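Local coordinates for protein putative branched-chain amino acid aminotransferase IlvE (Streptococcus mutans, PDB 4DQN) that probably transfers the amino group of leucine, isoleucine or valine to 2-oxoglutarate with pyridoxal 5'-phosphate as cofactor, as a class-IV aminotransferase, at residues E17-P22 against F153-G158; E62-Y67 against L127-L132; T220-V225 against V273-L278; A228-I233 against D279-A284. One frame throughout, in Å; residues are numbered along the deposited sequence.

Contact 1. Residues E17-P22 against F153-G158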
loop_
_atom_site.group_PDB
_atom_site.type_symbol
_atom_site.label_atom_id
_atom_site.label_comp_id
_atom_site.label_asym_id
_atom_site.label_seq_id
_atom_site.Cartn_x
_atom_site.Cartn_y
_atom_site.Cartn_z
ATOM N N GLU A 17 -2.013 -5.003 -21.395
ATOM C CA GLU A 17 -2.317 -6.102 -20.480
ATOM C C GLU A 17 -1.122 -7.047 -20.351
ATOM O O GLU A 17 -0.186 -6.991 -21.146
ATOM C CB GLU A 17 -3.534 -6.879 -20.966
ATOM C CG GLU A 17 -3.264 -7.747 -22.169
ATOM C CD GLU A 17 -4.512 -8.466 -22.661
ATOM O OE1 GLU A 17 -4.479 -8.993 -23.795
ATOM O OE2 GLU A 17 -5.518 -8.505 -21.919
ATOM N N TYR A 18 -1.164 -7.915 -19.347
ATOM C CA TYR A 18 -0.081 -8.859 -19.107
ATOM C C TYR A 18 -0.011 -9.901 -20.208
ATOM O O TYR A 18 -1.041 -10.396 -20.659
ATOM C CB TYR A 18 -0.303 -9.583 -17.771
ATOM C CG TYR A 18 0.798 -10.590 -17.467
ATOM C CD1 TYR A 18 2.058 -10.161 -17.035
ATOM C CD2 TYR A 18 0.591 -11.957 -17.635
ATOM C CE1 TYR A 18 3.079 -11.077 -16.761
ATOM C CE2 TYR A 18 1.605 -12.880 -17.365
ATOM C CZ TYR A 18 2.842 -12.430 -16.929
ATOM O OH TYR A 18 3.853 -13.347 -16.675
ATOM N N HIS A 19 1.211 -10.221 -20.628
ATOM C CA HIS A 19 1.509 -11.399 -21.432
ATOM C C HIS A 19 2.670 -12.085 -20.742
ATOM O O HIS A 19 3.556 -11.414 -20.212
ATOM C CB HIS A 19 1.949 -11.007 -22.851
ATOM C CG HIS A 19 0.944 -10.184 -23.594
ATOM N ND1 HIS A 19 0.252 -10.661 -24.685
ATOM C CD2 HIS A 19 0.508 -8.916 -23.398
ATOM C CE1 HIS A 19 -0.568 -9.726 -25.129
ATOM N NE2 HIS A 19 -0.435 -8.658 -24.365
ATOM N N LYS A 20 2.673 -13.412 -20.738
ATOM C CA LYS A 20 3.805 -14.165 -20.197
ATOM C C LYS A 20 4.846 -14.445 -21.278
ATOM O O LYS A 20 4.678 -15.352 -22.092
ATOM C CB LYS A 20 3.318 -15.478 -19.586
ATOM C CG LYS A 20 4.408 -16.278 -18.881
ATOM C CD LYS A 20 3.832 -17.594 -18.354
ATOM C CE LYS A 20 4.934 -18.625 -18.173
ATOM N NZ LYS A 20 4.421 -20.014 -18.393
ATOM N N LEU A 21 5.921 -13.665 -21.282
ATOM C CA LEU A 21 6.978 -13.807 -22.281
ATOM C C LEU A 21 8.006 -14.852 -21.829
ATOM O O LEU A 21 8.042 -15.211 -20.651
ATOM C CB LEU A 21 7.641 -12.444 -22.552
ATOM C CG LEU A 21 7.094 -11.654 -23.756
ATOM C CD1 LEU A 21 5.590 -11.565 -23.710
ATOM C CD2 LEU A 21 7.690 -10.247 -23.828
ATOM N N PRO A 22 8.823 -15.375 -22.761
ATOM C CA PRO A 22 9.754 -16.446 -22.367
ATOM C C PRO A 22 10.737 -16.117 -21.231
ATOM O O PRO A 22 10.970 -17.003 -20.406
ATOM C CB PRO A 22 10.534 -16.729 -23.657
ATOM C CG PRO A 22 9.596 -16.343 -24.752
ATOM C CD PRO A 22 8.824 -15.156 -24.220
ATOM N N PHE A 153 9.950 -7.990 -15.869
ATOM C CA PHE A 153 9.284 -8.767 -16.905
ATOM C C PHE A 153 8.678 -7.839 -17.957
ATOM O O PHE A 153 8.587 -6.625 -17.744
ATOM C CB PHE A 153 8.248 -9.751 -16.332
ATOM C CG PHE A 153 7.146 -9.120 -15.519
ATOM C CD1 PHE A 153 7.311 -8.906 -14.152
ATOM C CD2 PHE A 153 5.920 -8.818 -16.101
ATOM C CE1 PHE A 153 6.291 -8.356 -13.390
ATOM C CE2 PHE A 153 4.888 -8.257 -15.350
ATOM C CZ PHE A 153 5.064 -8.036 -13.984
ATOM N N ALA A 154 8.309 -8.406 -19.104
ATOM C CA ALA A 154 7.934 -7.595 -20.265
ATOM C C ALA A 154 6.705 -8.116 -20.994
ATOM O O ALA A 154 6.352 -9.292 -20.895
ATOM C CB ALA A 154 9.115 -7.483 -21.236
ATOM N N MET A 155 6.057 -7.230 -21.745
ATOM C CA MET A 155 4.890 -7.607 -22.527
ATOM C C MET A 155 4.688 -6.577 -23.625
ATOM O O MET A 155 4.902 -5.378 -23.418
ATOM C CB MET A 155 3.635 -7.692 -21.647
ATOM C CG MET A 155 3.220 -6.362 -21.034
ATOM S SD MET A 155 2.934 -6.475 -19.255
ATOM C CE MET A 155 4.620 -6.707 -18.660
ATOM N N PRO A 156 4.292 -7.041 -24.813
ATOM C CA PRO A 156 4.019 -6.073 -25.877
ATOM C C PRO A 156 2.702 -5.340 -25.595
ATOM O O PRO A 156 1.735 -5.979 -25.161
ATOM C CB PRO A 156 3.911 -6.961 -27.119
ATOM C CG PRO A 156 3.429 -8.291 -26.595
ATOM C CD PRO A 156 4.118 -8.438 -25.252
ATOM N N VAL A 157 2.665 -4.021 -25.792
ATOM C CA VAL A 157 1.421 -3.277 -25.576
ATOM C C VAL A 157 1.086 -2.453 -26.816
ATOM O O VAL A 157 1.981 -2.093 -27.572
ATOM C CB VAL A 157 1.484 -2.371 -24.315
ATOM C CG1 VAL A 157 1.723 -3.220 -23.056
ATOM C CG2 VAL A 157 2.562 -1.298 -24.444
ATOM N N GLY A 158 -0.194 -2.165 -27.031
ATOM C CA GLY A 158 -0.610 -1.494 -28.251
ATOM C C GLY A 158 -0.464 0.012 -28.178
ATOM O O GLY A 158 -0.202 0.563 -27.099
HETATM O O HOH W 1 -0.911 -5.950 -24.221
HETATM O O HOH W 2 6.094 -11.465 -19.351
#
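The imidazole of His19 lies against the ring of Pro156. Pro156 CG sits over the middle of one His19 face, 4.3 Å from the ring centroid and 5° off the normal, a CH-pi contact. His19 CG is anti to its own carbonyl carbon (chi1 -58°), which sets it 4.0 Å from Pro156 CD. His19 CD2 comes to 3.8 Å from Met155 CB. No direct hydrogen bond joins the segments; two waters bridge them. Water 1 meets the His19 ring at its edge, in plane, 2.8 Å from NE2. It donates to Pro156 O and accepts from Glu17 N. Water 2 donates to both His19 O and Ala154 O and accepts from Leu21 N, 2.9 Å away. The loop 17-22 crosses strand 153-157 of the seven-stranded antiparallel sheet, near the dimer interface, and is joined to it by water and packing. Leu21 CD1 meets Pro156 CD tip to tip at 3.8 Å, and Leu21 CD2 lies 3.4 Å from Ala154 O. The side chains of Tyr18 and Phe153 cross at about a right angle, with Tyr18 CE1 3.6 Å from Phe153 CE2. Met155 SD packs near Tyr18 CA. Tyr18 OH hydrogen-bonds Glu49 of the second subunit.

Contact 2. Residues E62-Y67 against L127-L132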
loop_
_atom_site.group_PDB
_atom_site.type_symbol
_atom_site.label_atom_id
_atom_site.label_comp_id
_atom_site.label_asym_id
_atom_site.label_seq_id
_atom_site.Cartn_x
_atom_site.Cartn_y
_atom_site.Cartn_z
ATOM N N GLU A 62 8.235 0.067 -11.564
ATOM C CA GLU A 62 8.467 1.060 -12.593
ATOM C C GLU A 62 7.767 0.619 -13.865
ATOM O O GLU A 62 7.183 -0.479 -13.935
ATOM C CB GLU A 62 9.963 1.248 -12.837
ATOM C CG GLU A 62 10.567 2.288 -11.925
ATOM C CD GLU A 62 9.986 3.673 -12.173
ATOM O OE1 GLU A 62 9.608 3.973 -13.334
ATOM O OE2 GLU A 62 9.919 4.468 -11.206
ATOM N N GLY A 63 7.801 1.495 -14.859
ATOM C CA GLY A 63 7.213 1.205 -16.149
ATOM C C GLY A 63 7.978 1.992 -17.185
ATOM O O GLY A 63 8.153 3.209 -17.042
ATOM N N LEU A 64 8.444 1.307 -18.221
ATOM C CA LEU A 64 9.188 1.975 -19.286
ATOM C C LEU A 64 9.061 1.144 -20.543
ATOM O O LEU A 64 8.726 -0.039 -20.477
ATOM C CB LEU A 64 10.660 2.203 -18.897
ATOM C CG LEU A 64 11.600 1.014 -18.648
ATOM C CD1 LEU A 64 13.059 1.454 -18.704
ATOM C CD2 LEU A 64 11.303 0.301 -17.316
ATOM N N LYS A 65 9.297 1.762 -21.696
ATOM C CA LYS A 65 9.051 1.085 -22.964
ATOM C C LYS A 65 10.312 0.915 -23.802
ATOM O O LYS A 65 11.240 1.725 -23.712
ATOM C CB LYS A 65 7.985 1.851 -23.768
ATOM C CG LYS A 65 6.567 1.625 -23.254
ATOM C CD LYS A 65 5.585 2.629 -23.865
ATOM C CE LYS A 65 4.146 2.261 -23.558
ATOM N NZ LYS A 65 3.193 3.273 -24.111
ATOM N N ALA A 66 10.339 -0.157 -24.597
ATOM C CA ALA A 66 11.375 -0.340 -25.612
ATOM C C ALA A 66 10.709 -0.096 -26.951
ATOM O O ALA A 66 9.587 -0.562 -27.185
ATOM C CB ALA A 66 11.975 -1.764 -25.552
ATOM N N TYR A 67 11.395 0.628 -27.828
ATOM C CA TYR A 67 10.806 1.086 -29.077
ATOM C C TYR A 67 11.622 0.541 -30.236
ATOM O O TYR A 67 12.846 0.666 -30.233
ATOM C CB TYR A 67 10.858 2.624 -29.130
ATOM C CG TYR A 67 10.149 3.318 -27.981
ATOM C CD1 TYR A 67 10.788 3.516 -26.754
ATOM C CD2 TYR A 67 8.846 3.777 -28.124
ATOM C CE1 TYR A 67 10.129 4.146 -25.695
ATOM C CE2 TYR A 67 8.186 4.409 -27.078
ATOM C CZ TYR A 67 8.835 4.589 -25.872
ATOM O OH TYR A 67 8.176 5.223 -24.837
ATOM N N LEU A 127 7.402 -2.603 -26.488
ATOM C CA LEU A 127 7.578 -3.620 -25.464
ATOM C C LEU A 127 7.574 -2.918 -24.112
ATOM O O LEU A 127 8.482 -2.150 -23.800
ATOM C CB LEU A 127 8.896 -4.387 -25.653
ATOM C CG LEU A 127 9.054 -5.577 -24.686
ATOM C CD1 LEU A 127 8.103 -6.691 -25.059
ATOM C CD2 LEU A 127 10.501 -6.094 -24.639
ATOM N N TYR A 128 6.547 -3.168 -23.311
ATOM C CA TYR A 128 6.459 -2.541 -21.992
ATOM C C TYR A 128 7.234 -3.366 -20.966
ATOM O O TYR A 128 7.045 -4.576 -20.868
ATOM C CB TYR A 128 4.993 -2.408 -21.570
ATOM C CG TYR A 128 4.799 -1.758 -20.211
ATOM C CD1 TYR A 128 5.010 -0.389 -20.028
ATOM C CD2 TYR A 128 4.398 -2.514 -19.117
ATOM C CE1 TYR A 128 4.827 0.204 -18.781
ATOM C CE2 TYR A 128 4.203 -1.931 -17.872
ATOM C CZ TYR A 128 4.421 -0.581 -17.715
ATOM O OH TYR A 128 4.240 -0.013 -16.474
ATOM N N LEU A 129 8.103 -2.699 -20.212
ATOM C CA LEU A 129 8.882 -3.340 -19.165
ATOM C C LEU A 129 8.296 -2.955 -17.821
ATOM O O LEU A 129 8.015 -1.784 -17.582
ATOM C CB LEU A 129 10.333 -2.850 -19.217
ATOM C CG LEU A 129 11.309 -3.672 -20.065
ATOM C CD1 LEU A 129 10.778 -3.875 -21.449
ATOM C CD2 LEU A 129 12.673 -3.009 -20.143
ATOM N N ARG A 130 8.121 -3.948 -16.954
ATOM C CA ARG A 130 7.662 -3.738 -15.589
ATOM C C ARG A 130 8.704 -4.243 -14.572
ATOM O O ARG A 130 8.708 -5.434 -14.203
ATOM C CB ARG A 130 6.336 -4.466 -15.375
ATOM C CG ARG A 130 5.802 -4.377 -13.940
ATOM C CD ARG A 130 5.413 -2.942 -13.611
ATOM N NE ARG A 130 4.111 -2.969 -12.989
ATOM C CZ ARG A 130 3.038 -2.337 -13.429
ATOM N NH1 ARG A 130 3.071 -1.530 -14.491
ATOM N NH2 ARG A 130 1.936 -2.486 -12.748
ATOM N N PRO A 131 9.609 -3.344 -14.132
ATOM C CA PRO A 131 10.494 -3.648 -13.007
ATOM C C PRO A 131 9.687 -3.640 -11.714
ATOM O O PRO A 131 8.776 -2.824 -11.557
ATOM C CB PRO A 131 11.514 -2.489 -13.027
ATOM C CG PRO A 131 11.403 -1.898 -14.420
ATOM C CD PRO A 131 9.962 -2.069 -14.785
ATOM N N LEU A 132 10.003 -4.561 -10.811
ATOM C CA LEU A 132 9.288 -4.697 -9.556
ATOM C C LEU A 132 10.321 -4.953 -8.479
ATOM O O LEU A 132 11.242 -5.753 -8.683
ATOM C CB LEU A 132 8.329 -5.888 -9.627
ATOM C CG LEU A 132 7.603 -6.333 -8.356
ATOM C CD1 LEU A 132 6.492 -5.357 -8.007
ATOM C CD2 LEU A 132 7.035 -7.721 -8.532
#
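Glu62 and Pro131 meet through backbone and side chain, at one end of an antiparallel strand pair. Strands 59-68 and 126-136 are neighbours in the seven-stranded antiparallel sheet. Five backbone hydrogen bonds join the segments. Leu64 pairs with Leu129, and Ala66 with Leu127, each through two bonds. Leu129 N to Leu64 O is short, 2.7 Å, and nearly straight at 169°. Glu62 N adds a bond to Pro131 O. Lys65 and Tyr128 form the non-hydrogen-bonded pair between them.

Apolar contacts gather on the face of Leu64, Ala66, Leu127 and Leu129. Leu64 CD2 reaches Pro131 CG at 3.6 Å. Ala66 CB meets Leu127 CB at 4.0 Å. Helix 100-113 packs on Ala66, Leu129 and Pro131. On the other face, Lys65 CG sits at the edge of the Tyr128 ring. Tyr128 OH lies 3.2 Å from Gly63 CA.

Among the polar side chains, Arg130 NH1 bonds Tyr128 OH weakly, and Arg130 NE bonds His55 of the second subunit. Glu62 OE2 forms a salt bridge with Arg85. Glu62 also touches Lys188, the predicted attachment point of pyridoxal phosphate, which is not attached in this structure. The strand bonds satisfy most of the facing backbone, but buried Glu62 O has no hydrogen-bond partner in the model and meets Arg130 CD at 3.1 Å.

Contact 3. Residues T220-V225 against V273-L278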
loop_
_atom_site.group_PDB
_atom_site.type_symbol
_atom_site.label_atom_id
_atom_site.label_comp_id
_atom_site.label_asym_id
_atom_site.label_seq_id
_atom_site.Cartn_x
_atom_site.Cartn_y
_atom_site.Cartn_z
ATOM N N THR A 220 -8.033 21.904 -3.306
ATOM C CA THR A 220 -8.246 23.102 -4.106
ATOM C C THR A 220 -7.332 23.143 -5.341
ATOM O O THR A 220 -7.523 23.961 -6.248
ATOM C CB THR A 220 -8.034 24.356 -3.254
ATOM O OG1 THR A 220 -8.522 25.502 -3.963
ATOM C CG2 THR A 220 -6.566 24.531 -2.954
ATOM N N LYS A 221 -6.349 22.244 -5.373
ATOM C CA LYS A 221 -5.363 22.206 -6.451
ATOM C C LYS A 221 -5.285 20.797 -7.022
ATOM O O LYS A 221 -5.428 19.813 -6.291
ATOM C CB LYS A 221 -3.992 22.604 -5.912
ATOM C CG LYS A 221 -3.947 23.971 -5.256
ATOM C CD LYS A 221 -2.636 24.172 -4.503
ATOM C CE LYS A 221 -2.451 23.071 -3.467
ATOM N NZ LYS A 221 -1.138 23.138 -2.766
ATOM N N ILE A 222 -5.060 20.701 -8.327
ATOM C CA ILE A 222 -4.974 19.407 -8.996
ATOM C C ILE A 222 -3.659 18.718 -8.666
ATOM O O ILE A 222 -2.595 19.346 -8.669
ATOM C CB ILE A 222 -5.113 19.559 -10.530
ATOM C CG1 ILE A 222 -6.537 19.989 -10.888
ATOM C CG2 ILE A 222 -4.779 18.256 -11.242
ATOM C CD1 ILE A 222 -6.755 20.180 -12.391
ATOM N N GLU A 223 -3.737 17.425 -8.369
ATOM C CA GLU A 223 -2.549 16.627 -8.118
ATOM C C GLU A 223 -2.196 15.807 -9.345
ATOM O O GLU A 223 -1.161 16.026 -9.988
ATOM C CB GLU A 223 -2.796 15.676 -6.953
ATOM C CG GLU A 223 -2.936 16.371 -5.624
ATOM C CD GLU A 223 -1.688 16.289 -4.793
ATOM O OE1 GLU A 223 -1.308 15.166 -4.399
ATOM O OE2 GLU A 223 -1.084 17.349 -4.533
ATOM N N GLU A 224 -3.057 14.845 -9.659
ATOM C CA GLU A 224 -2.812 13.981 -10.805
ATOM C C GLU A 224 -4.076 13.314 -11.355
ATOM O O GLU A 224 -5.142 13.338 -10.721
ATOM C CB GLU A 224 -1.716 12.944 -10.487
ATOM C CG GLU A 224 -1.864 12.210 -9.160
ATOM C CD GLU A 224 -0.606 11.430 -8.797
ATOM O OE1 GLU A 224 0.484 12.036 -8.744
ATOM O OE2 GLU A 224 -0.702 10.207 -8.576
ATOM N N VAL A 225 -3.925 12.727 -12.544
ATOM C CA VAL A 225 -5.013 12.120 -13.301
ATOM C C VAL A 225 -4.827 10.608 -13.262
ATOM O O VAL A 225 -4.075 10.044 -14.064
ATOM C CB VAL A 225 -4.967 12.599 -14.759
ATOM C CG1 VAL A 225 -6.251 12.234 -15.500
ATOM C CG2 VAL A 225 -4.715 14.111 -14.813
ATOM N N VAL A 273 -2.070 24.369 -9.838
ATOM C CA VAL A 273 -3.161 24.471 -10.792
ATOM C C VAL A 273 -4.437 24.421 -9.967
ATOM O O VAL A 273 -4.763 23.382 -9.398
ATOM C CB VAL A 273 -3.139 23.286 -11.787
ATOM C CG1 VAL A 273 -4.365 23.312 -12.702
ATOM C CG2 VAL A 273 -1.846 23.288 -12.611
ATOM N N CYS A 274 -5.141 25.544 -9.865
ATOM C CA CYS A 274 -6.307 25.613 -8.988
ATOM C C CYS A 274 -7.548 25.146 -9.717
ATOM O O CYS A 274 -7.746 25.492 -10.882
ATOM C CB CYS A 274 -6.507 27.033 -8.460
ATOM S SG CYS A 274 -5.050 27.657 -7.599
ATOM N N VAL A 275 -8.385 24.363 -9.037
ATOM C CA VAL A 275 -9.589 23.828 -9.674
ATOM C C VAL A 275 -10.606 24.903 -9.995
ATOM O O VAL A 275 -11.595 24.638 -10.692
ATOM C CB VAL A 275 -10.301 22.757 -8.820
ATOM C CG1 VAL A 275 -9.615 21.436 -8.970
ATOM C CG2 VAL A 275 -10.417 23.189 -7.346
ATOM N N ASP A 276 -10.381 26.103 -9.474
ATOM C CA ASP A 276 -11.322 27.197 -9.690
ATOM C C ASP A 276 -10.904 28.068 -10.863
ATOM O O ASP A 276 -11.609 29.014 -11.220
ATOM C CB ASP A 276 -11.461 28.043 -8.427
ATOM C CG ASP A 276 -11.950 27.238 -7.246
ATOM O OD1 ASP A 276 -13.149 26.869 -7.232
ATOM O OD2 ASP A 276 -11.138 26.975 -6.329
ATOM N N GLU A 277 -9.765 27.736 -11.467
ATOM C CA GLU A 277 -9.214 28.518 -12.578
ATOM C C GLU A 277 -9.033 27.666 -13.840
ATOM O O GLU A 277 -8.077 27.863 -14.580
ATOM C CB GLU A 277 -7.859 29.145 -12.177
ATOM C CG GLU A 277 -6.751 28.102 -11.902
ATOM C CD GLU A 277 -5.382 28.695 -11.606
ATOM O OE1 GLU A 277 -5.306 29.921 -11.314
ATOM O OE2 GLU A 277 -4.386 27.919 -11.658
ATOM N N LEU A 278 -9.943 26.728 -14.096
ATOM C CA LEU A 278 -9.782 25.830 -15.247
ATOM C C LEU A 278 -9.828 26.553 -16.599
ATOM O O LEU A 278 -9.220 26.095 -17.570
ATOM C CB LEU A 278 -10.799 24.684 -15.210
ATOM C CG LEU A 278 -10.669 23.708 -14.038
ATOM C CD1 LEU A 278 -11.706 22.605 -14.123
ATOM C CD2 LEU A 278 -9.279 23.116 -13.990
HETATM O O HOH W 3 -1.672 22.047 -8.375
#
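A single backbone bridge, Lys221 with Cys274, is the only strand-like pairing between these segments. Two hydrogen bonds frame it. Ile222 N donates to Val273 O at 2.9 Å, nearly in line with the carbonyl. Val275 N donates to Thr220 O, tilted 32° from the carbonyl plane. Water 3 extends the link: it donates to Ile222 O and accepts from Val273 N, 2.8 Å away. From the bridging Cys274 the chain enters a type I beta turn to Glu277, closed by Glu277 N to Cys274 O. The Glu277 carboxylate folds back, and OE2 takes the N-H of Cys274 at 3.1 Å, from above the carboxylate plane.

Ile222 carries the apolar part. Its CG1 is anti to the carbonyl carbon (chi1 -69°), a position that brings it to 3.9 Å from Val275 CG1. Its CD1 touches Val273 CG1 at 4.0 Å. The side chains of Leu278 and Ile222 cross at about a right angle, with Leu278 CD2 near Ile222 CD1. Phe230, Ile212 and Leu214 also pack on Ile222. Val275 CG2 lies 3.2 Å from Thr220 O. Two direct backbone bonds and a water hold the turn to the strand, and apolar packing round Ile222 backs them, away from the predicted cofactor lysine.

Contact 4. Residues A228-I233 against D279-A284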
loop_
_atom_site.group_PDB
_atom_site.type_symbol
_atom_site.label_atom_id
_atom_site.label_comp_id
_atom_site.label_asym_id
_atom_site.label_seq_id
_atom_site.Cartn_x
_atom_site.Cartn_y
_atom_site.Cartn_z
ATOM N N ALA A 228 -1.360 9.142 -13.754
ATOM C CA ALA A 228 -0.648 10.013 -14.704
ATOM C C ALA A 228 -0.646 11.474 -14.254
ATOM O O ALA A 228 -1.477 11.873 -13.433
ATOM C CB ALA A 228 -1.270 9.897 -16.093
ATOM N N ASN A 229 0.277 12.269 -14.794
ATOM C CA ASN A 229 0.365 13.696 -14.445
ATOM C C ASN A 229 -0.597 14.539 -15.280
ATOM O O ASN A 229 -0.931 14.158 -16.397
ATOM C CB ASN A 229 1.789 14.225 -14.646
ATOM C CG ASN A 229 2.752 13.780 -13.552
ATOM O OD1 ASN A 229 3.956 14.006 -13.646
ATOM N ND2 ASN A 229 2.231 13.135 -12.523
ATOM N N PHE A 230 -1.043 15.670 -14.732
ATOM C CA PHE A 230 -1.879 16.631 -15.448
ATOM C C PHE A 230 -0.963 17.693 -16.055
ATOM O O PHE A 230 0.079 18.032 -15.473
ATOM C CB PHE A 230 -2.877 17.293 -14.475
ATOM C CG PHE A 230 -3.745 18.377 -15.104
ATOM C CD1 PHE A 230 -3.318 19.711 -15.145
ATOM C CD2 PHE A 230 -4.986 18.062 -15.642
ATOM C CE1 PHE A 230 -4.118 20.703 -15.722
ATOM C CE2 PHE A 230 -5.794 19.047 -16.219
ATOM C CZ PHE A 230 -5.365 20.366 -16.255
ATOM N N PHE A 231 -1.332 18.201 -17.227
ATOM C CA PHE A 231 -0.679 19.390 -17.778
ATOM C C PHE A 231 -1.736 20.266 -18.442
ATOM O O PHE A 231 -2.719 19.767 -18.986
ATOM C CB PHE A 231 0.472 19.048 -18.756
ATOM C CG PHE A 231 0.012 18.498 -20.094
ATOM C CD1 PHE A 231 -0.104 17.126 -20.294
ATOM C CD2 PHE A 231 -0.302 19.353 -21.147
ATOM C CE1 PHE A 231 -0.528 16.616 -21.515
ATOM C CE2 PHE A 231 -0.739 18.853 -22.367
ATOM C CZ PHE A 231 -0.850 17.483 -22.554
ATOM N N GLY A 232 -1.546 21.579 -18.377
ATOM C CA GLY A 232 -2.434 22.478 -19.084
ATOM C C GLY A 232 -1.652 23.414 -19.985
ATOM O O GLY A 232 -0.490 23.729 -19.708
ATOM N N ILE A 233 -2.285 23.851 -21.070
ATOM C CA ILE A 233 -1.691 24.854 -21.947
ATOM C C ILE A 233 -2.530 26.123 -21.872
ATOM O O ILE A 233 -3.739 26.077 -22.094
ATOM C CB ILE A 233 -1.611 24.366 -23.411
ATOM C CG1 ILE A 233 -0.343 23.545 -23.626
ATOM C CG2 ILE A 233 -1.495 25.529 -24.362
ATOM C CD1 ILE A 233 -0.426 22.186 -23.115
ATOM N N ASP A 279 -10.524 27.688 -16.659
ATOM C CA ASP A 279 -10.575 28.499 -17.878
ATOM C C ASP A 279 -9.202 29.076 -18.254
ATOM O O ASP A 279 -9.031 29.622 -19.345
ATOM C CB ASP A 279 -11.597 29.628 -17.723
ATOM C CG ASP A 279 -11.686 30.136 -16.293
ATOM O OD1 ASP A 279 -10.783 30.899 -15.876
ATOM O OD2 ASP A 279 -12.657 29.766 -15.584
ATOM N N LYS A 280 -8.236 28.959 -17.347
ATOM C CA LYS A 280 -6.853 29.380 -17.598
ATOM C C LYS A 280 -6.237 28.551 -18.730
ATOM O O LYS A 280 -5.257 28.965 -19.362
ATOM C CB LYS A 280 -6.025 29.208 -16.313
ATOM C CG LYS A 280 -4.616 29.780 -16.337
ATOM C CD LYS A 280 -3.853 29.465 -15.043
ATOM C CE LYS A 280 -2.457 30.097 -15.084
ATOM N NZ LYS A 280 -1.643 29.850 -13.861
ATOM N N PHE A 281 -6.824 27.385 -18.993
ATOM C CA PHE A 281 -6.227 26.437 -19.934
ATOM C C PHE A 281 -7.027 26.217 -21.215
ATOM O O PHE A 281 -8.197 25.836 -21.181
ATOM C CB PHE A 281 -5.932 25.109 -19.229
ATOM C CG PHE A 281 -5.003 25.258 -18.072
ATOM C CD1 PHE A 281 -3.698 25.684 -18.280
ATOM C CD2 PHE A 281 -5.433 25.005 -16.772
ATOM C CE1 PHE A 281 -2.823 25.848 -17.225
ATOM C CE2 PHE A 281 -4.566 25.164 -15.703
ATOM C CZ PHE A 281 -3.250 25.586 -15.931
ATOM N N VAL A 282 -6.367 26.451 -22.346
ATOM C CA VAL A 282 -6.979 26.286 -23.661
ATOM C C VAL A 282 -6.925 24.814 -24.102
ATOM O O VAL A 282 -7.762 24.349 -24.889
ATOM C CB VAL A 282 -6.302 27.251 -24.674
ATOM C CG1 VAL A 282 -6.319 26.705 -26.068
ATOM C CG2 VAL A 282 -6.980 28.616 -24.633
ATOM N N GLU A 283 -5.947 24.083 -23.567
ATOM C CA GLU A 283 -5.853 22.632 -23.754
ATOM C C GLU A 283 -5.385 21.983 -22.461
ATOM O O GLU A 283 -4.667 22.607 -21.672
ATOM C CB GLU A 283 -4.847 22.272 -24.857
ATOM C CG GLU A 283 -5.154 22.788 -26.253
ATOM C CD GLU A 283 -4.026 22.458 -27.232
ATOM O OE1 GLU A 283 -3.404 21.380 -27.091
ATOM O OE2 GLU A 283 -3.750 23.274 -28.137
ATOM N N ALA A 284 -5.759 20.724 -22.259
ATOM C CA ALA A 284 -5.296 19.971 -21.098
ATOM C C ALA A 284 -5.158 18.500 -21.440
ATOM O O ALA A 284 -5.860 17.996 -22.313
ATOM C CB ALA A 284 -6.262 20.140 -19.929
#
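Ile233 and Glu283 form an antiparallel hydrogen-bonded pair, next to the non-hydrogen-bonded pair Gly232 and Ala284. Ile233 N donates to Glu283 O at 2.8 Å, almost straight at 172°. In return Ile233 O takes two N-H groups. Val282 N binds it at 2.7 Å, with a bent N-H angle of 140°, and Glu283 N adds a weak bond at 3.3 Å. Val282 and Glu283 thus both face Ile233 in a classic beta bulge, where the chain turns a corner at 282.

The Phe281 ring lies against Gly232. Gly232 CA sits over one face, 4.0 Å from the ring centroid and 29° off the normal, a CH-pi contact. Phe281 CD1 comes to 3.5 Å from Gly232 C. Lys280 CB lies over the centre of a Phe281 face. The far end of the Phe230 ring, CZ, touches Ala284 CB at 3.8 Å, and Phe230 CE1 approaches Phe281 CE2. Ile233 CB packs on Glu283 CB at 4.1 Å, on the other side of the sheet from Ala284.

Helix 316-329 covers the side of Ile233 and Glu283. The Glu283 carboxylate bonds Thr318 OG1 and Val317 N there. Phe281 packs on Ile240 of strand 238-241, and Phe230 on Val225 of strand 222-225.

In the fold
From the N terminus, contact 1 brings the loop before strand 24-30 onto strand 147-157, closing a long loop. Contact 2 is nested inside that loop and pairs strands 59-68 and 126-136. The two touch because strands 126-136 and 147-157 are neighbours in the antiparallel sheet, and both contacts touch the second subunit. Contacts 3 and 4 come after both. Contact 3 ties the loop after strand 267-270 to strand 222-225, and contact 4 pairs strands 228-234 and 281-288 of the mixed sheet. Their segments alternate along the chain, so their loops cross, and they pack together. The centres of contacts 1 and 3 are about 35 Å apart, on opposite sides of the chain's centre.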